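PDB 1WR2: hypothetical protein PH1789 from Pyrococcus horikoshii, which is of unknown function but is built around an ATP-grasp domain that takes up almost the whole chain. Local coordinates for residues V21-K26 with E106-L111; G56-L61 with M78-N83; D150-L155 with I167-A172. One frame throughout, in Å; residues are numbered along the deposited sequence.

Interaction 1: V21-K26 with E106-L111; sequences VEYEAK and EILGVL
Val-21 meets Leu-108 with both methyls: CG1 and CG2 each lie 4.0 Å from Leu-108 CD1, the two side chains meeting at a slant. Val-21 is the N-cap residue of helix 22-30, and its N-H goes to the side chain of Glu-24, with Val-21 N 2.8 Å from Glu-24 OE1. Glu-22 follows, its extended chain crossing Leu-111 at about a right angle, so that Glu-22 CD sits 3.9 Å from Leu-111 CD2. The buried carboxylate has several lysine partners, though Asp-229 brings a like charge close to OE1: Glu-22 OE2 pairs with Lys-26 NZ at 2.5 Å through its anti lone pair and also with Lys-62, while OE1 pairs with Lys-71. Tyr-23 bridges the two leucines. Tyr-23 CB packs against Leu-111 CD1 at 4.0 Å, and at the far end of the ring Tyr-23 OH approaches Leu-108 CD1 to 3.7 Å. Glu-24 lays its CG against one face of that ring, toward the rim, 3.4 Å above the plane, and its OE2 is paired with Arg-17. Lys-26, one turn on, also sends NZ to Glu-39 and the carbonyl of Val-228. No hydrogen bond links the two segments; this is apolar packing with a charged network beside it. It joins two parts of the ATP-grasp domain: the start of helix 22-30, whose Ala-25 touches strand 225-234 of the six-stranded sheet, and strand 109-114 of the four-stranded sheet with the loop residue Leu-108 just before it. Strand 59-64 lies alongside, Met-64 touching Glu-22 and Tyr-23, while Val-110 points away and packs on helix 84-101.

Interaction 2: G56-L61 with M78-N83; sequences GYPVVL and MLNIKN
Val-59 and Leu-61 pair with Ile-81 and Met-78 as an antiparallel ladder broken by a beta bulge: the register slips by one, leaving Leu-79 and Asn-80 opposite Val-60 alone. Strand 77-81 is an outermost strand of the four-stranded sheet. Both pairs are of the hydrogen-bonded kind, so the donors and acceptors of Val-59, Leu-61, Met-78 and Ile-81 are used across the contact. Leu-61 N gives to Met-78 O at 2.9 Å, and Met-78 N returns to Leu-61 O at 2.8 Å. Beyond the bulge Ile-81 N reaches Val-59 O at 2.9 Å. The fourth bond is less regular: Val-59 N lies 3.0 Å from Ile-81 O but is tilted 23° from the carbonyl plane. That oxygen has further company: Pro-58, which follows a cis peptide, brings its CA to 3.1 Å from Ile-81 O in a CA-H...O contact, and the edge of the Tyr-57 ring comes up to it in plane. Val-60, between the two pairs, bonds through its backbone to Ala-113 of the neighbouring strand 109-114. Past the strand, Lys-82 N is taken by Glu-86 OE1. The N-cap residue Asn-83 uses OD1 for the backbone N of Glu-86 in helix 84-101, while its CA sits over one face of the Tyr-57 ring, 4.0 Å from the centroid. Val-60 and Leu-79 lie side by side, both valine methyls against Leu-79 CD2. On the side of the sheet that carries Val-59, Leu-61, Met-78 and Ile-81, the isoleucine chain crosses Leu-61 at about a right angle. Ile-81 CD1, anti to CA (chi2 168°), presses to 3.3 Å from Leu-61 CG, tighter than usual carbon packing.

Interaction 3: D150-L155 with I167-A172; sequences DVTFRL and IQEIKA
Asp-150, Thr-152 and Arg-154 make a largely polar surface contact with Glu-169 to Ala-172, tying an outermost strand of the six-stranded sheet, 152-155, to the link between helices 160-168 and 173-177. The Asp-150 carboxylate receives two successive backbone amides, both on the syn side of its oxygens. Lys-171 N lies 2.8 Å from Asp-150 OD1, and Ala-172 N is 3.1 Å from Asp-150 OD2. In the middle, Thr-152 crosses Ile-170 at about a right angle, and the methyls Thr-152 CG2 and Ile-170 CG2 are squeezed to 3.4 Å. Thr-152 OG1 has its partner in the carbonyl of Met-166. Farther along, Arg-154 and Glu-169 reach tip to tip in a salt bridge with their planes turned 55° apart. NH1 of Arg-154 holds Glu-169 OE1 at 2.6 Å, whereas NH2 makes a weak bond to Glu-169 OE2. Arg-154 NH1 also donates to Phe-153 O at 3.0 Å, both acceptors lying in the guanidinium plane, which helps fix that group's rotation. Since the two amides come just before helix 173-177, the Asp-150 carboxylate sits at the approach to that helix, and Lys-171 NZ, 4.1 Å from Asp-150 OD1, would probably help stabilise the negative charge of the aspartate.

Interactions 1 and 2 belong together: strands 109-114 and 59-64 are neighbours in the four-stranded sheet, Val-110 packs on Leu-61, and interaction 2 is nested in the chain loop that interaction 1 closes. Interaction 3 follows later in sequence, on the other side of the chain's centre, with its centre about 31 Å from that of interaction 1. The chemistry changes with place. The buried interaction 1 joins a helix start to a strand and the loop leading into it without a cross-segment hydrogen bond, by methyl and ring packing; the partly buried interaction 2 runs on backbone bonds within one sheet; and interaction 3, at the surface, relies on carboxylates that grip amides and a guanidinium.

Interaction 1: V21-K26 with E106-L111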
loop_
_atom_site.group_PDB
_atom_site.type_symbol
_atom_site.label_atom_id
_atom_site.label_comp_id
_atom_site.label_asym_id
_atom_site.label_seq_id
_atom_site.Cartn_x
_atom_site.Cartn_y
_atom_site.Cartn_z
ATOM N N VAL A 21 -0.779 3.267 9.832
ATOM C CA VAL A 21 -2.039 3.112 9.107
ATOM C C VAL A 21 -1.774 3.443 7.642
ATOM O O VAL A 21 -0.759 4.043 7.313
ATOM C CB VAL A 21 -3.157 4.028 9.683
ATOM C CG1 VAL A 21 -3.480 3.600 11.118
ATOM C CG2 VAL A 21 -2.721 5.472 9.649
ATOM N N GLU A 22 -2.681 3.044 6.763
ATOM C CA GLU A 22 -2.496 3.247 5.332
ATOM C C GLU A 22 -2.017 4.628 4.894
ATOM O O GLU A 22 -1.078 4.725 4.110
ATOM C CB GLU A 22 -3.784 2.901 4.579
ATOM C CG GLU A 22 -3.631 2.890 3.065
ATOM C CD GLU A 22 -4.907 2.463 2.354
ATOM O OE1 GLU A 22 -5.824 1.933 3.023
ATOM O OE2 GLU A 22 -4.984 2.649 1.125
ATOM N N TYR A 23 -2.631 5.695 5.400
ATOM C CA TYR A 23 -2.214 7.019 4.959
ATOM C C TYR A 23 -0.821 7.381 5.431
ATOM O O TYR A 23 -0.105 8.087 4.728
ATOM C CB TYR A 23 -3.241 8.097 5.365
ATOM C CG TYR A 23 -3.171 8.576 6.796
ATOM C CD1 TYR A 23 -2.190 9.478 7.209
ATOM C CD2 TYR A 23 -4.089 8.126 7.742
ATOM C CE1 TYR A 23 -2.128 9.919 8.540
ATOM C CE2 TYR A 23 -4.037 8.556 9.066
ATOM C CZ TYR A 23 -3.055 9.449 9.458
ATOM O OH TYR A 23 -2.999 9.851 10.767
ATOM N N GLU A 24 -0.417 6.884 6.601
ATOM C CA GLU A 24 0.925 7.184 7.127
ATOM C C GLU A 24 1.976 6.428 6.328
ATOM O O GLU A 24 3.043 6.959 6.031
ATOM C CB GLU A 24 1.043 6.779 8.599
ATOM C CG GLU A 24 0.062 7.480 9.510
ATOM C CD GLU A 24 0.041 6.885 10.904
ATOM O OE1 GLU A 24 0.133 5.645 11.019
ATOM O OE2 GLU A 24 -0.080 7.656 11.877
ATOM N N ALA A 25 1.678 5.173 6.008
ATOM C CA ALA A 25 2.590 4.347 5.220
ATOM C C ALA A 25 2.804 5.014 3.861
ATOM O O ALA A 25 3.940 5.192 3.414
ATOM C CB ALA A 25 1.999 2.951 5.031
ATOM N N LYS A 26 1.710 5.395 3.211
ATOM C CA LYS A 26 1.796 6.025 1.899
ATOM C C LYS A 26 2.578 7.333 1.880
ATOM O O LYS A 26 3.174 7.687 0.862
ATOM C CB LYS A 26 0.400 6.212 1.319
ATOM C CG LYS A 26 -0.203 4.895 0.864
ATOM C CD LYS A 26 -1.634 5.073 0.417
ATOM C CE LYS A 26 -2.197 3.792 -0.169
ATOM N NZ LYS A 26 -3.634 3.996 -0.537
ATOM N N GLU A 106 -9.057 3.678 18.111
ATOM C CA GLU A 106 -8.851 5.109 17.941
ATOM C C GLU A 106 -9.148 5.355 16.458
ATOM O O GLU A 106 -8.568 4.696 15.597
ATOM C CB GLU A 106 -7.399 5.492 18.261
ATOM C CG GLU A 106 -6.993 6.873 17.740
ATOM C CD GLU A 106 -5.590 7.288 18.148
ATOM O OE1 GLU A 106 -4.678 6.437 18.138
ATOM O OE2 GLU A 106 -5.395 8.480 18.462
ATOM N N ILE A 107 -10.073 6.263 16.150
ATOM C CA ILE A 107 -10.390 6.537 14.752
ATOM C C ILE A 107 -9.617 7.779 14.326
ATOM O O ILE A 107 -9.882 8.875 14.806
ATOM C CB ILE A 107 -11.901 6.778 14.540
ATOM C CG1 ILE A 107 -12.711 5.618 15.125
ATOM C CG2 ILE A 107 -12.202 6.902 13.053
ATOM C CD1 ILE A 107 -12.453 4.273 14.463
ATOM N N LEU A 108 -8.644 7.600 13.442
ATOM C CA LEU A 108 -7.833 8.717 12.976
ATOM C C LEU A 108 -8.503 9.492 11.852
ATOM O O LEU A 108 -8.099 10.613 11.537
ATOM C CB LEU A 108 -6.467 8.220 12.498
ATOM C CG LEU A 108 -5.566 7.584 13.558
ATOM C CD1 LEU A 108 -4.256 7.138 12.915
ATOM C CD2 LEU A 108 -5.301 8.590 14.665
ATOM N N GLY A 109 -9.519 8.890 11.244
ATOM C CA GLY A 109 -10.216 9.545 10.153
ATOM C C GLY A 109 -10.565 8.554 9.064
ATOM O O GLY A 109 -10.414 7.353 9.256
ATOM N N VAL A 110 -11.038 9.050 7.924
ATOM C CA VAL A 110 -11.406 8.185 6.813
ATOM C C VAL A 110 -10.701 8.606 5.540
ATOM O O VAL A 110 -10.753 9.770 5.142
ATOM C CB VAL A 110 -12.921 8.211 6.549
ATOM C CG1 VAL A 110 -13.249 7.337 5.351
ATOM C CG2 VAL A 110 -13.660 7.729 7.775
ATOM N N LEU A 111 -10.037 7.655 4.902
ATOM C CA LEU A 111 -9.321 7.946 3.676
ATOM C C LEU A 111 -10.302 7.941 2.508
ATOM O O LEU A 111 -11.061 6.977 2.314
ATOM C CB LEU A 111 -8.218 6.898 3.465
ATOM C CG LEU A 111 -7.026 7.288 2.588
ATOM C CD1 LEU A 111 -6.482 8.635 3.040
ATOM C CD2 LEU A 111 -5.941 6.220 2.682
#

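Interaction 2: G56-L61 with M78-N83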
loop_
_atom_site.group_PDB
_atom_site.type_symbol
_atom_site.label_atom_id
_atom_site.label_comp_id
_atom_site.label_asym_id
_atom_site.label_seq_id
_atom_site.Cartn_x
_atom_site.Cartn_y
_atom_site.Cartn_z
ATOM N N GLY A 56 -13.399 13.609 -7.443
ATOM C CA GLY A 56 -14.397 13.076 -8.361
ATOM C C GLY A 56 -14.903 11.669 -8.086
ATOM O O GLY A 56 -14.119 10.764 -7.794
ATOM N N TYR A 57 -16.218 11.481 -8.186
ATOM C CA TYR A 57 -16.829 10.169 -7.965
ATOM C C TYR A 57 -16.617 9.280 -9.192
ATOM O O TYR A 57 -16.427 9.781 -10.300
ATOM C CB TYR A 57 -18.334 10.306 -7.701
ATOM C CG TYR A 57 -18.701 10.906 -6.361
ATOM C CD1 TYR A 57 -18.747 12.287 -6.174
ATOM C CD2 TYR A 57 -19.009 10.080 -5.273
ATOM C CE1 TYR A 57 -19.099 12.836 -4.928
ATOM C CE2 TYR A 57 -19.354 10.610 -4.034
ATOM C CZ TYR A 57 -19.401 11.985 -3.864
ATOM O OH TYR A 57 -19.762 12.498 -2.637
ATOM N N PRO A 58 -16.651 7.949 -9.015
ATOM C CA PRO A 58 -16.870 7.215 -7.763
ATOM C C PRO A 58 -15.620 7.172 -6.888
ATOM O O PRO A 58 -14.498 7.210 -7.392
ATOM C CB PRO A 58 -17.274 5.831 -8.253
ATOM C CG PRO A 58 -16.419 5.667 -9.474
ATOM C CD PRO A 58 -16.570 7.017 -10.155
ATOM N N VAL A 59 -15.815 7.079 -5.577
ATOM C CA VAL A 59 -14.688 7.040 -4.653
ATOM C C VAL A 59 -14.743 5.838 -3.724
ATOM O O VAL A 59 -15.729 5.097 -3.697
ATOM C CB VAL A 59 -14.630 8.315 -3.787
ATOM C CG1 VAL A 59 -14.594 9.551 -4.683
ATOM C CG2 VAL A 59 -15.835 8.367 -2.853
ATOM N N VAL A 60 -13.666 5.669 -2.966
ATOM C CA VAL A 60 -13.507 4.589 -1.999
ATOM C C VAL A 60 -13.373 5.212 -0.616
ATOM O O VAL A 60 -12.729 6.251 -0.472
ATOM C CB VAL A 60 -12.200 3.798 -2.259
ATOM C CG1 VAL A 60 -11.907 2.865 -1.092
ATOM C CG2 VAL A 60 -12.312 3.014 -3.542
ATOM N N LEU A 61 -13.989 4.600 0.393
ATOM C CA LEU A 61 -13.844 5.091 1.760
ATOM C C LEU A 61 -13.127 3.995 2.533
ATOM O O LEU A 61 -13.464 2.815 2.408
ATOM C CB LEU A 61 -15.200 5.395 2.412
ATOM C CG LEU A 61 -15.969 6.628 1.927
ATOM C CD1 LEU A 61 -17.174 6.839 2.839
ATOM C CD2 LEU A 61 -15.069 7.873 1.955
ATOM N N MET A 78 -15.158 0.651 1.851
ATOM C CA MET A 78 -16.308 0.597 0.942
ATOM C C MET A 78 -15.915 1.145 -0.430
ATOM O O MET A 78 -15.359 2.242 -0.544
ATOM C CB MET A 78 -17.487 1.390 1.518
ATOM C CG MET A 78 -18.144 0.741 2.738
ATOM S SD MET A 78 -18.884 -0.883 2.366
ATOM C CE MET A 78 -19.404 -1.399 4.004
ATOM N N LEU A 79 -16.217 0.374 -1.470
ATOM C CA LEU A 79 -15.850 0.745 -2.826
ATOM C C LEU A 79 -16.954 1.305 -3.721
ATOM O O LEU A 79 -18.137 1.275 -3.388
ATOM C CB LEU A 79 -15.225 -0.465 -3.522
ATOM C CG LEU A 79 -14.102 -1.222 -2.809
ATOM C CD1 LEU A 79 -13.643 -2.357 -3.711
ATOM C CD2 LEU A 79 -12.934 -0.302 -2.502
ATOM N N ASN A 80 -16.523 1.820 -4.870
ATOM C CA ASN A 80 -17.386 2.386 -5.896
ATOM C C ASN A 80 -18.596 3.183 -5.413
ATOM O O ASN A 80 -19.732 2.928 -5.822
ATOM C CB ASN A 80 -17.829 1.273 -6.853
ATOM C CG ASN A 80 -18.288 1.807 -8.197
ATOM O OD1 ASN A 80 -17.479 2.030 -9.101
ATOM N ND2 ASN A 80 -19.595 2.002 -8.342
ATOM N N ILE A 81 -18.338 4.157 -4.545
ATOM C CA ILE A 81 -19.377 5.034 -4.015
ATOM C C ILE A 81 -19.656 6.049 -5.124
ATOM O O ILE A 81 -18.819 6.899 -5.422
ATOM C CB ILE A 81 -18.879 5.763 -2.761
ATOM C CG1 ILE A 81 -18.589 4.735 -1.657
ATOM C CG2 ILE A 81 -19.891 6.799 -2.338
ATOM C CD1 ILE A 81 -17.823 5.281 -0.455
ATOM N N LYS A 82 -20.841 5.972 -5.719
ATOM C CA LYS A 82 -21.174 6.840 -6.841
ATOM C C LYS A 82 -21.645 8.259 -6.561
ATOM O O LYS A 82 -21.520 9.128 -7.427
ATOM C CB LYS A 82 -22.196 6.135 -7.735
ATOM C CG LYS A 82 -21.789 4.718 -8.118
ATOM C CD LYS A 82 -22.609 4.161 -9.276
ATOM C CE LYS A 82 -24.111 4.259 -9.026
ATOM N NZ LYS A 82 -24.607 5.665 -9.147
ATOM N N ASN A 83 -22.177 8.516 -5.374
ATOM C CA ASN A 83 -22.661 9.858 -5.081
ATOM C C ASN A 83 -22.640 10.233 -3.608
ATOM O O ASN A 83 -22.273 9.433 -2.747
ATOM C CB ASN A 83 -24.082 10.017 -5.619
ATOM C CG ASN A 83 -25.036 8.993 -5.039
ATOM O OD1 ASN A 83 -25.230 8.929 -3.821
ATOM N ND2 ASN A 83 -25.632 8.178 -5.909
#

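Interaction 3: D150-L155 with I167-A172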
loop_
_atom_site.group_PDB
_atom_site.type_symbol
_atom_site.label_atom_id
_atom_site.label_comp_id
_atom_site.label_asym_id
_atom_site.label_seq_id
_atom_site.Cartn_x
_atom_site.Cartn_y
_atom_site.Cartn_z
ATOM N N ASP A 150 4.371 -18.337 -5.212
ATOM C CA ASP A 150 5.332 -17.963 -6.244
ATOM C C ASP A 150 5.923 -16.572 -6.003
ATOM O O ASP A 150 5.450 -15.579 -6.544
ATOM C CB ASP A 150 4.641 -18.028 -7.611
ATOM C CG ASP A 150 5.558 -17.666 -8.761
ATOM O OD1 ASP A 150 6.719 -18.144 -8.787
ATOM O OD2 ASP A 150 5.099 -16.915 -9.652
ATOM N N VAL A 151 6.957 -16.510 -5.173
ATOM C CA VAL A 151 7.597 -15.243 -4.865
ATOM C C VAL A 151 9.105 -15.403 -4.947
ATOM O O VAL A 151 9.642 -16.452 -4.594
ATOM C CB VAL A 151 7.229 -14.756 -3.438
ATOM C CG1 VAL A 151 5.714 -14.759 -3.260
ATOM C CG2 VAL A 151 7.874 -15.655 -2.398
ATOM N N THR A 152 9.782 -14.369 -5.426
ATOM C CA THR A 152 11.235 -14.393 -5.513
ATOM C C THR A 152 11.711 -13.312 -4.544
ATOM O O THR A 152 10.922 -12.435 -4.172
ATOM C CB THR A 152 11.718 -14.075 -6.950
ATOM O OG1 THR A 152 11.215 -12.794 -7.367
ATOM C CG2 THR A 152 11.224 -15.143 -7.914
ATOM N N PHE A 153 12.971 -13.376 -4.121
ATOM C CA PHE A 153 13.486 -12.377 -3.192
ATOM C C PHE A 153 14.938 -12.013 -3.470
ATOM O O PHE A 153 15.621 -12.669 -4.265
ATOM C CB PHE A 153 13.334 -12.866 -1.740
ATOM C CG PHE A 153 14.438 -13.781 -1.280
ATOM C CD1 PHE A 153 15.602 -13.262 -0.710
ATOM C CD2 PHE A 153 14.320 -15.160 -1.421
ATOM C CE1 PHE A 153 16.639 -14.110 -0.286
ATOM C CE2 PHE A 153 15.346 -16.016 -1.002
ATOM C CZ PHE A 153 16.511 -15.487 -0.432
ATOM N N ARG A 154 15.399 -10.955 -2.811
ATOM C CA ARG A 154 16.768 -10.477 -2.961
ATOM C C ARG A 154 17.080 -9.687 -1.693
ATOM O O ARG A 154 16.167 -9.154 -1.058
ATOM C CB ARG A 154 16.854 -9.559 -4.185
ATOM C CG ARG A 154 17.947 -9.899 -5.188
ATOM C CD ARG A 154 17.944 -11.371 -5.534
ATOM N NE ARG A 154 18.172 -11.606 -6.952
ATOM C CZ ARG A 154 17.472 -12.474 -7.671
ATOM N NH1 ARG A 154 16.504 -13.178 -7.097
ATOM N NH2 ARG A 154 17.736 -12.639 -8.957
ATOM N N LEU A 155 18.349 -9.616 -1.306
ATOM C CA LEU A 155 18.697 -8.847 -0.117
ATOM C C LEU A 155 18.786 -7.366 -0.486
ATOM O O LEU A 155 19.242 -7.009 -1.574
ATOM C CB LEU A 155 20.026 -9.325 0.476
ATOM C CG LEU A 155 19.985 -10.743 1.043
ATOM C CD1 LEU A 155 21.323 -11.087 1.699
ATOM C CD2 LEU A 155 18.849 -10.841 2.060
ATOM N N ILE A 167 12.261 -10.410 -11.231
ATOM C CA ILE A 167 10.967 -10.308 -11.884
ATOM C C ILE A 167 10.830 -11.466 -12.870
ATOM O O ILE A 167 9.749 -12.027 -13.047
ATOM C CB ILE A 167 10.818 -8.979 -12.663
ATOM C CG1 ILE A 167 10.888 -7.790 -11.699
ATOM C CG2 ILE A 167 9.483 -8.963 -13.405
ATOM C CD1 ILE A 167 10.763 -6.429 -12.394
ATOM N N GLN A 168 11.942 -11.834 -13.497
ATOM C CA GLN A 168 11.942 -12.911 -14.482
ATOM C C GLN A 168 11.959 -14.306 -13.867
ATOM O O GLN A 168 11.600 -15.282 -14.525
ATOM C CB GLN A 168 13.142 -12.746 -15.414
ATOM C CG GLN A 168 13.214 -11.375 -16.054
ATOM C CD GLN A 168 14.398 -11.217 -16.984
ATOM O OE1 GLN A 168 15.497 -11.708 -16.704
ATOM N NE2 GLN A 168 14.189 -10.507 -18.091
ATOM N N GLU A 169 12.372 -14.396 -12.608
ATOM C CA GLU A 169 12.459 -15.672 -11.915
ATOM C C GLU A 169 11.138 -16.258 -11.412
ATOM O O GLU A 169 11.073 -17.450 -11.103
ATOM C CB GLU A 169 13.446 -15.551 -10.746
ATOM C CG GLU A 169 14.839 -15.108 -11.166
ATOM C CD GLU A 169 15.818 -15.055 -10.007
ATOM O OE1 GLU A 169 15.415 -14.648 -8.899
ATOM O OE2 GLU A 169 16.998 -15.413 -10.210
ATOM N N ILE A 170 10.083 -15.448 -11.318
ATOM C CA ILE A 170 8.807 -15.979 -10.836
ATOM C C ILE A 170 8.185 -16.872 -11.903
ATOM O O ILE A 170 8.311 -16.605 -13.099
ATOM C CB ILE A 170 7.793 -14.856 -10.469
ATOM C CG1 ILE A 170 7.528 -13.963 -11.682
ATOM C CG2 ILE A 170 8.318 -14.041 -9.279
ATOM C CD1 ILE A 170 6.445 -12.922 -11.445
ATOM N N LYS A 171 7.517 -17.935 -11.471
ATOM C CA LYS A 171 6.897 -18.855 -12.416
ATOM C C LYS A 171 5.884 -18.137 -13.302
ATOM O O LYS A 171 5.747 -18.448 -14.484
ATOM C CB LYS A 171 6.201 -19.993 -11.674
ATOM C CG LYS A 171 7.126 -20.837 -10.811
ATOM C CD LYS A 171 6.419 -22.101 -10.336
ATOM C CE LYS A 171 7.281 -22.881 -9.369
ATOM N NZ LYS A 171 7.627 -22.048 -8.181
ATOM N N ALA A 172 5.185 -17.168 -12.725
ATOM C CA ALA A 172 4.174 -16.420 -13.458
ATOM C C ALA A 172 4.737 -15.330 -14.360
ATOM O O ALA A 172 3.987 -14.483 -14.847
ATOM C CB ALA A 172 3.182 -15.817 -12.488
#